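Local coordinates for phytase (Citrobacter braakii, PDB 3ZHC), which belongs to branch 2 of the histidine phosphatase superfamily, enzymes that pair a mixed beta sheet with a largely helical part, at residues 167-172 against 274-279; 176-181 against 230-235. The protein carries 2 engineered substitutions. All blocks are in the same frame, centred on the assembly; numbering follows the deposited sequence.

Contact 1 of 2, residues 167-172 against 274-279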
loop_
_atom_site.group_PDB
_atom_site.type_symbol
_atom_site.label_atom_id
_atom_site.label_comp_id
_atom_site.label_asym_id
_atom_site.label_seq_id
_atom_site.Cartn_x
_atom_site.Cartn_y
_atom_site.Cartn_z
ATOM N N LEU B 167 -16.568 13.645 -1.859
ATOM C CA LEU B 167 -17.349 12.662 -2.637
ATOM C C LEU B 167 -16.563 12.159 -3.862
ATOM O O LEU B 167 -16.499 10.950 -4.103
ATOM C CB LEU B 167 -18.703 13.243 -3.108
ATOM C CG LEU B 167 -19.951 12.336 -3.088
ATOM C CD1 LEU B 167 -20.976 12.809 -4.157
ATOM C CD2 LEU B 167 -19.629 10.870 -3.281
ATOM N N GLU B 168 -15.960 13.104 -4.623
ATOM C CA GLU B 168 -15.169 12.750 -5.841
ATOM C C GLU B 168 -13.871 12.026 -5.507
ATOM O O GLU B 168 -13.365 11.248 -6.335
ATOM C CB GLU B 168 -14.909 13.988 -6.741
ATOM C CG GLU B 168 -16.217 14.603 -7.378
ATOM C CD GLU B 168 -17.058 13.571 -8.165
ATOM O OE1 GLU B 168 -16.472 12.808 -8.963
ATOM O OE2 GLU B 168 -18.309 13.528 -7.974
ATOM N N ARG B 169 -13.320 12.266 -4.311
ATOM C CA ARG B 169 -12.163 11.462 -3.838
ATOM C C ARG B 169 -12.585 10.026 -3.523
ATOM O O ARG B 169 -11.761 9.119 -3.592
ATOM C CB ARG B 169 -11.490 12.078 -2.634
ATOM C CG ARG B 169 -10.651 13.297 -2.969
ATOM C CD ARG B 169 -9.721 13.573 -1.883
ATOM N NE ARG B 169 -8.631 12.580 -1.863
ATOM C CZ ARG B 169 -7.934 12.201 -0.781
ATOM N NH1 ARG B 169 -8.188 12.705 0.443
ATOM N NH2 ARG B 169 -6.978 11.299 -0.921
ATOM N N ALA B 170 -13.869 9.840 -3.178
ATOM C CA ALA B 170 -14.459 8.518 -2.958
ATOM C C ALA B 170 -15.000 7.857 -4.269
ATOM O O ALA B 170 -15.662 6.811 -4.202
ATOM C CB ALA B 170 -15.569 8.607 -1.912
ATOM N N GLY B 171 -14.724 8.469 -5.438
ATOM C CA GLY B 171 -15.150 7.922 -6.760
ATOM C C GLY B 171 -16.468 8.446 -7.325
ATOM O O GLY B 171 -16.874 8.017 -8.380
ATOM N N GLY B 172 -17.126 9.378 -6.629
ATOM C CA GLY B 172 -18.445 9.909 -7.055
ATOM C C GLY B 172 -19.600 9.424 -6.186
ATOM O O GLY B 172 -20.678 10.057 -6.170
ATOM N N GLN B 274 -10.965 6.546 6.191
ATOM C CA GLN B 274 -11.971 7.531 6.646
ATOM C C GLN B 274 -11.261 8.862 6.972
ATOM O O GLN B 274 -11.780 9.936 6.623
ATOM C CB GLN B 274 -12.815 7.040 7.811
ATOM C CG GLN B 274 -14.260 7.549 7.680
ATOM C CD GLN B 274 -14.799 8.070 8.951
ATOM O OE1 GLN B 274 -15.970 8.443 9.042
ATOM N NE2 GLN B 274 -13.948 8.122 9.966
ATOM N N PHE B 275 -10.086 8.791 7.604
ATOM C CA PHE B 275 -9.252 9.986 7.875
ATOM C C PHE B 275 -8.757 10.643 6.560
ATOM O O PHE B 275 -8.618 11.855 6.480
ATOM C CB PHE B 275 -8.062 9.643 8.812
ATOM C CG PHE B 275 -8.384 9.805 10.270
ATOM C CD1 PHE B 275 -9.363 9.035 10.861
ATOM C CD2 PHE B 275 -7.720 10.745 11.042
ATOM C CE1 PHE B 275 -9.680 9.196 12.245
ATOM C CE2 PHE B 275 -8.012 10.908 12.372
ATOM C CZ PHE B 275 -9.009 10.122 12.985
ATOM N N ASP B 276 -8.500 9.813 5.543
ATOM C CA ASP B 276 -8.114 10.297 4.235
ATOM C C ASP B 276 -9.237 11.199 3.653
ATOM O O ASP B 276 -8.988 12.341 3.248
ATOM C CB ASP B 276 -7.810 9.132 3.311
ATOM C CG ASP B 276 -7.146 9.564 2.008
ATOM O OD1 ASP B 276 -6.664 10.720 1.893
ATOM O OD2 ASP B 276 -7.105 8.724 1.091
ATOM N N LEU B 277 -10.462 10.664 3.635
ATOM C CA LEU B 277 -11.627 11.404 3.155
ATOM C C LEU B 277 -11.943 12.646 4.004
ATOM O O LEU B 277 -12.063 13.750 3.473
ATOM C CB LEU B 277 -12.876 10.499 3.114
ATOM C CG LEU B 277 -12.902 9.377 2.094
ATOM C CD1 LEU B 277 -14.220 8.640 2.195
ATOM C CD2 LEU B 277 -12.679 9.903 0.639
ATOM N N LEU B 278 -12.072 12.467 5.310
ATOM C CA LEU B 278 -12.542 13.573 6.192
ATOM C C LEU B 278 -11.485 14.585 6.629
ATOM O O LEU B 278 -11.847 15.718 6.966
ATOM C CB LEU B 278 -13.266 13.002 7.442
ATOM C CG LEU B 278 -14.536 12.167 7.189
ATOM C CD1 LEU B 278 -15.141 11.723 8.543
ATOM C CD2 LEU B 278 -15.599 12.903 6.331
ATOM N N GLN B 279 -10.199 14.197 6.625
ATOM C CA GLN B 279 -9.110 15.089 7.116
ATOM C C GLN B 279 -7.989 15.414 6.127
ATOM O O GLN B 279 -7.332 16.454 6.288
ATOM C CB GLN B 279 -8.496 14.487 8.385
ATOM C CG GLN B 279 -9.528 14.213 9.535
ATOM C CD GLN B 279 -10.117 15.486 10.164
ATOM O OE1 GLN B 279 -9.675 16.618 9.882
ATOM N NE2 GLN B 279 -11.123 15.305 11.028
#
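Arg169 and Asp276 form a salt bridge between the last turn of helix 159-169 and the C-terminal part of helix 260-280. Both terminal nitrogens of the arginine converge on a single carboxylate oxygen: NH1 lies 2.9 Å from Asp276 OD1, and NH2 shares that oxygen at the same distance. OD1 sits close to the guanidinium plane, but the carboxylate is turned steeply, its plane 74° from that of the guanidinium. NH2 therefore comes in on the syn side, somewhat out of plane, while NH1 meets OD1 from well above the carboxylate, on the same face. A bend at chi3 (73°) in the long arginine chain lets the group arrive end-on. Arg280 adds a further salt bridge to OD1.

The apolar part is small. Leu277 CD2 reaches Ala170 CB at 4.1 Å and touches Arg169 CB at a similar distance; a methyl side chain suits Ala170, which is buried beside this branch.

Backbone hydrogen bonds close helix 159-169 in a Schellman motif, with Gly172 N bonded to Leu167 O at 3.0 Å. Gly171 is its C-prime residue, where positive phi suits glycine.

With two arginines gathered on one oxygen, Asp276 is probably held as the carboxylate, and its charge ties the two helix ends together beside the leucine.

Contact 2 of 2, residues 176-181 against 230-235. With FMT (formic acid), chain N.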
loop_
_atom_site.group_PDB
_atom_site.type_symbol
_atom_site.label_atom_id
_atom_site.label_comp_id
_atom_site.label_asym_id
_atom_site.label_seq_id
_atom_site.Cartn_x
_atom_site.Cartn_y
_atom_site.Cartn_z
ATOM N N LEU B 176 -19.289 3.027 -4.036
ATOM C CA LEU B 176 -18.081 2.603 -4.815
ATOM C C LEU B 176 -16.831 2.539 -3.924
ATOM O O LEU B 176 -15.986 1.667 -4.106
ATOM C CB LEU B 176 -17.804 3.521 -6.018
ATOM C CG LEU B 176 -18.789 3.522 -7.198
ATOM C CD1 LEU B 176 -18.292 4.496 -8.267
ATOM C CD2 LEU B 176 -19.017 2.135 -7.793
ATOM N N TYR B 177 -16.721 3.471 -2.970
ATOM C CA TYR B 177 -15.623 3.459 -1.987
ATOM C C TYR B 177 -15.781 2.219 -1.075
ATOM O O TYR B 177 -14.812 1.568 -0.753
ATOM C CB TYR B 177 -15.608 4.757 -1.173
ATOM C CG TYR B 177 -14.272 5.170 -0.599
ATOM C CD1 TYR B 177 -13.204 5.508 -1.444
ATOM C CD2 TYR B 177 -14.072 5.259 0.788
ATOM C CE1 TYR B 177 -11.969 5.904 -0.936
ATOM C CE2 TYR B 177 -12.822 5.660 1.321
ATOM C CZ TYR B 177 -11.774 5.982 0.440
ATOM O OH TYR B 177 -10.541 6.379 0.924
ATOM N N THR B 178 -17.022 1.909 -0.677
ATOM C CA THR B 178 -17.314 0.694 0.099
ATOM C C THR B 178 -16.884 -0.573 -0.694
ATOM O O THR B 178 -16.229 -1.446 -0.109
ATOM C CB THR B 178 -18.791 0.630 0.529
ATOM O OG1 THR B 178 -19.085 1.772 1.350
ATOM C CG2 THR B 178 -19.088 -0.659 1.305
ATOM N N GLN B 179 -17.238 -0.651 -2.008
ATOM C CA GLN B 179 -16.816 -1.805 -2.864
ATOM C C GLN B 179 -15.292 -1.965 -2.899
ATOM O O GLN B 179 -14.779 -3.086 -2.940
ATOM C CB GLN B 179 -17.371 -1.737 -4.309
ATOM C CG GLN B 179 -18.731 -2.420 -4.483
ATOM C CD GLN B 179 -19.876 -1.529 -4.133
ATOM O OE1 GLN B 179 -20.587 -1.760 -3.151
ATOM N NE2 GLN B 179 -20.069 -0.477 -4.931
ATOM N N ARG B 180 -14.583 -0.849 -2.879
ATOM C CA ARG B 180 -13.120 -0.851 -2.883
ATOM C C ARG B 180 -12.515 -1.491 -1.611
ATOM O O ARG B 180 -11.452 -2.113 -1.672
ATOM C CB ARG B 180 -12.612 0.582 -3.059
ATOM C CG ARG B 180 -11.157 0.687 -3.435
ATOM C CD ARG B 180 -10.900 1.882 -4.384
ATOM N NE ARG B 180 -10.444 3.084 -3.757
ATOM C CZ ARG B 180 -10.260 4.242 -4.411
ATOM N NH1 ARG B 180 -10.513 4.344 -5.739
ATOM N NH2 ARG B 180 -9.832 5.309 -3.739
ATOM N N TYR B 181 -13.205 -1.326 -0.474
ATOM C CA TYR B 181 -12.772 -1.869 0.815
ATOM C C TYR B 181 -13.649 -3.057 1.310
ATOM O O TYR B 181 -13.704 -3.308 2.506
ATOM C CB TYR B 181 -12.729 -0.728 1.857
ATOM C CG TYR B 181 -11.663 0.299 1.580
ATOM C CD1 TYR B 181 -11.906 1.382 0.723
ATOM C CD2 TYR B 181 -10.395 0.204 2.172
ATOM C CE1 TYR B 181 -10.907 2.354 0.457
ATOM C CE2 TYR B 181 -9.395 1.166 1.912
ATOM C CZ TYR B 181 -9.666 2.234 1.050
ATOM O OH TYR B 181 -8.705 3.165 0.794
ATOM N N GLY B 230 -22.224 6.071 9.539
ATOM C CA GLY B 230 -22.646 4.760 9.011
ATOM C C GLY B 230 -21.556 3.753 9.305
ATOM O O GLY B 230 -20.746 3.957 10.218
ATOM N N ALA B 231 -21.521 2.674 8.543
ATOM C CA ALA B 231 -20.488 1.640 8.722
ATOM C C ALA B 231 -19.066 2.220 8.617
ATOM O O ALA B 231 -18.167 1.732 9.278
ATOM C CB ALA B 231 -20.673 0.523 7.742
ATOM N N TRP B 232 -18.886 3.258 7.792
ATOM C CA TRP B 232 -17.568 3.940 7.663
ATOM C C TRP B 232 -17.057 4.600 8.978
ATOM O O TRP B 232 -15.952 4.273 9.430
ATOM C CB TRP B 232 -17.568 4.939 6.473
ATOM C CG TRP B 232 -17.229 4.250 5.226
ATOM C CD1 TRP B 232 -18.069 3.881 4.230
ATOM C CD2 TRP B 232 -15.934 3.813 4.847
ATOM N NE1 TRP B 232 -17.367 3.239 3.232
ATOM C CE2 TRP B 232 -16.051 3.186 3.592
ATOM C CE3 TRP B 232 -14.675 3.892 5.447
ATOM C CZ2 TRP B 232 -14.947 2.640 2.917
ATOM C CZ3 TRP B 232 -13.575 3.347 4.773
ATOM C CH2 TRP B 232 -13.725 2.732 3.527
ATOM N N SER B 233 -17.837 5.496 9.576
ATOM C CA SER B 233 -17.433 6.127 10.874
ATOM C C SER B 233 -17.263 5.091 11.989
ATOM O O SER B 233 -16.276 5.133 12.722
ATOM C CB SER B 233 -18.429 7.202 11.313
ATOM O OG SER B 233 -18.157 7.650 12.645
ATOM N N LEU B 234 -18.225 4.171 12.107
ATOM C CA LEU B 234 -18.172 3.115 13.125
ATOM C C LEU B 234 -16.882 2.299 12.994
ATOM O O LEU B 234 -16.138 2.149 13.962
ATOM C CB LEU B 234 -19.407 2.185 13.037
ATOM C CG LEU B 234 -19.517 1.021 14.065
ATOM C CD1 LEU B 234 -19.524 1.556 15.479
ATOM C CD2 LEU B 234 -20.761 0.123 13.792
ATOM N N SER B 235 -16.631 1.787 11.787
ATOM C CA SER B 235 -15.423 0.974 11.501
ATOM C C SER B 235 -14.123 1.703 11.812
ATOM O O SER B 235 -13.186 1.093 12.304
ATOM C CB SER B 235 -15.433 0.531 10.064
ATOM O OG SER B 235 -16.564 -0.313 9.842
HETATM C C FMT N . -22.190 2.620 1.601
HETATM O O1 FMT N . -21.555 1.963 2.418
HETATM O O2 FMT N . -23.321 3.018 1.843
#
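Trp232 lies in the first turn of helix 231-247 and pushes its indole across to helix 174-180, where Tyr177 and Thr178 receive it, together with Tyr181 just after the helix end. Tryptophan suits the place because one side chain offers both a broad apolar surface and an N-H donor. Its six-membered ring packs against both tyrosines, which also touch each other, while the pyrrole N-H turns to the threonine.

Only the CD2 corner of Tyr177 comes over the indole, near its rim, 3.5 Å from Trp232 CZ2. The ring planes are 38° apart, so the pair as a whole is oblique. With CG anti to the backbone N (chi1 -154°), the tyrosine ring is carried out toward the indole. Tyr181 meets Trp232 differently, in an offset edge-to-face pair with planes at 86°: the indole edge is directed at the tyrosine face, and Trp232 CH2 comes to 3.6 Å from Tyr181 CD1. Together the three rings form an aromatic cluster in the helical part of this histidine phosphatase fold. Phe185 of helix 182-192 adds another edge-to-face contact to Trp232, and Ala273 of helix 260-280 touches both tyrosines.

Thr178 supplies the polar side. Trp232 NE1 donates to Thr178 OG1 at 2.9 Å, fairly straight and with the oxygen near the indole plane, a bond that helps fix the rotation of the ring. A hydroxyl fits here because it can accept and donate at once: Thr178 OG1 in turn donates to O1 of a formic acid molecule at 2.7 Å. That molecule, probably from the crystallisation liquor, is also hydrogen-bonded to the backbone N of Ser217, whose own hydroxyl pairs with Trp232 N.

Both contacts belong to the helical part of the chain, and contact 2 is nested within the loop that contact 1 closes. Each joins helices distant in sequence, yet the partners on each side are consecutive: helix 159-169 is followed by 174-180, and 231-247 by 260-280. The contact centres lie about 11 Å apart. Tyr177 bridges them, its ring packing on Ala170 and Leu277 of contact 1. Contact 1 is only partly buried and relies on charge with a small apolar patch. Contact 2 is buried and mainly aromatic, its indole N-H satisfied by a hydroxyl. Only contact 2 also meets the second subunit, whose Pro71 packs on Tyr181 and Arg180.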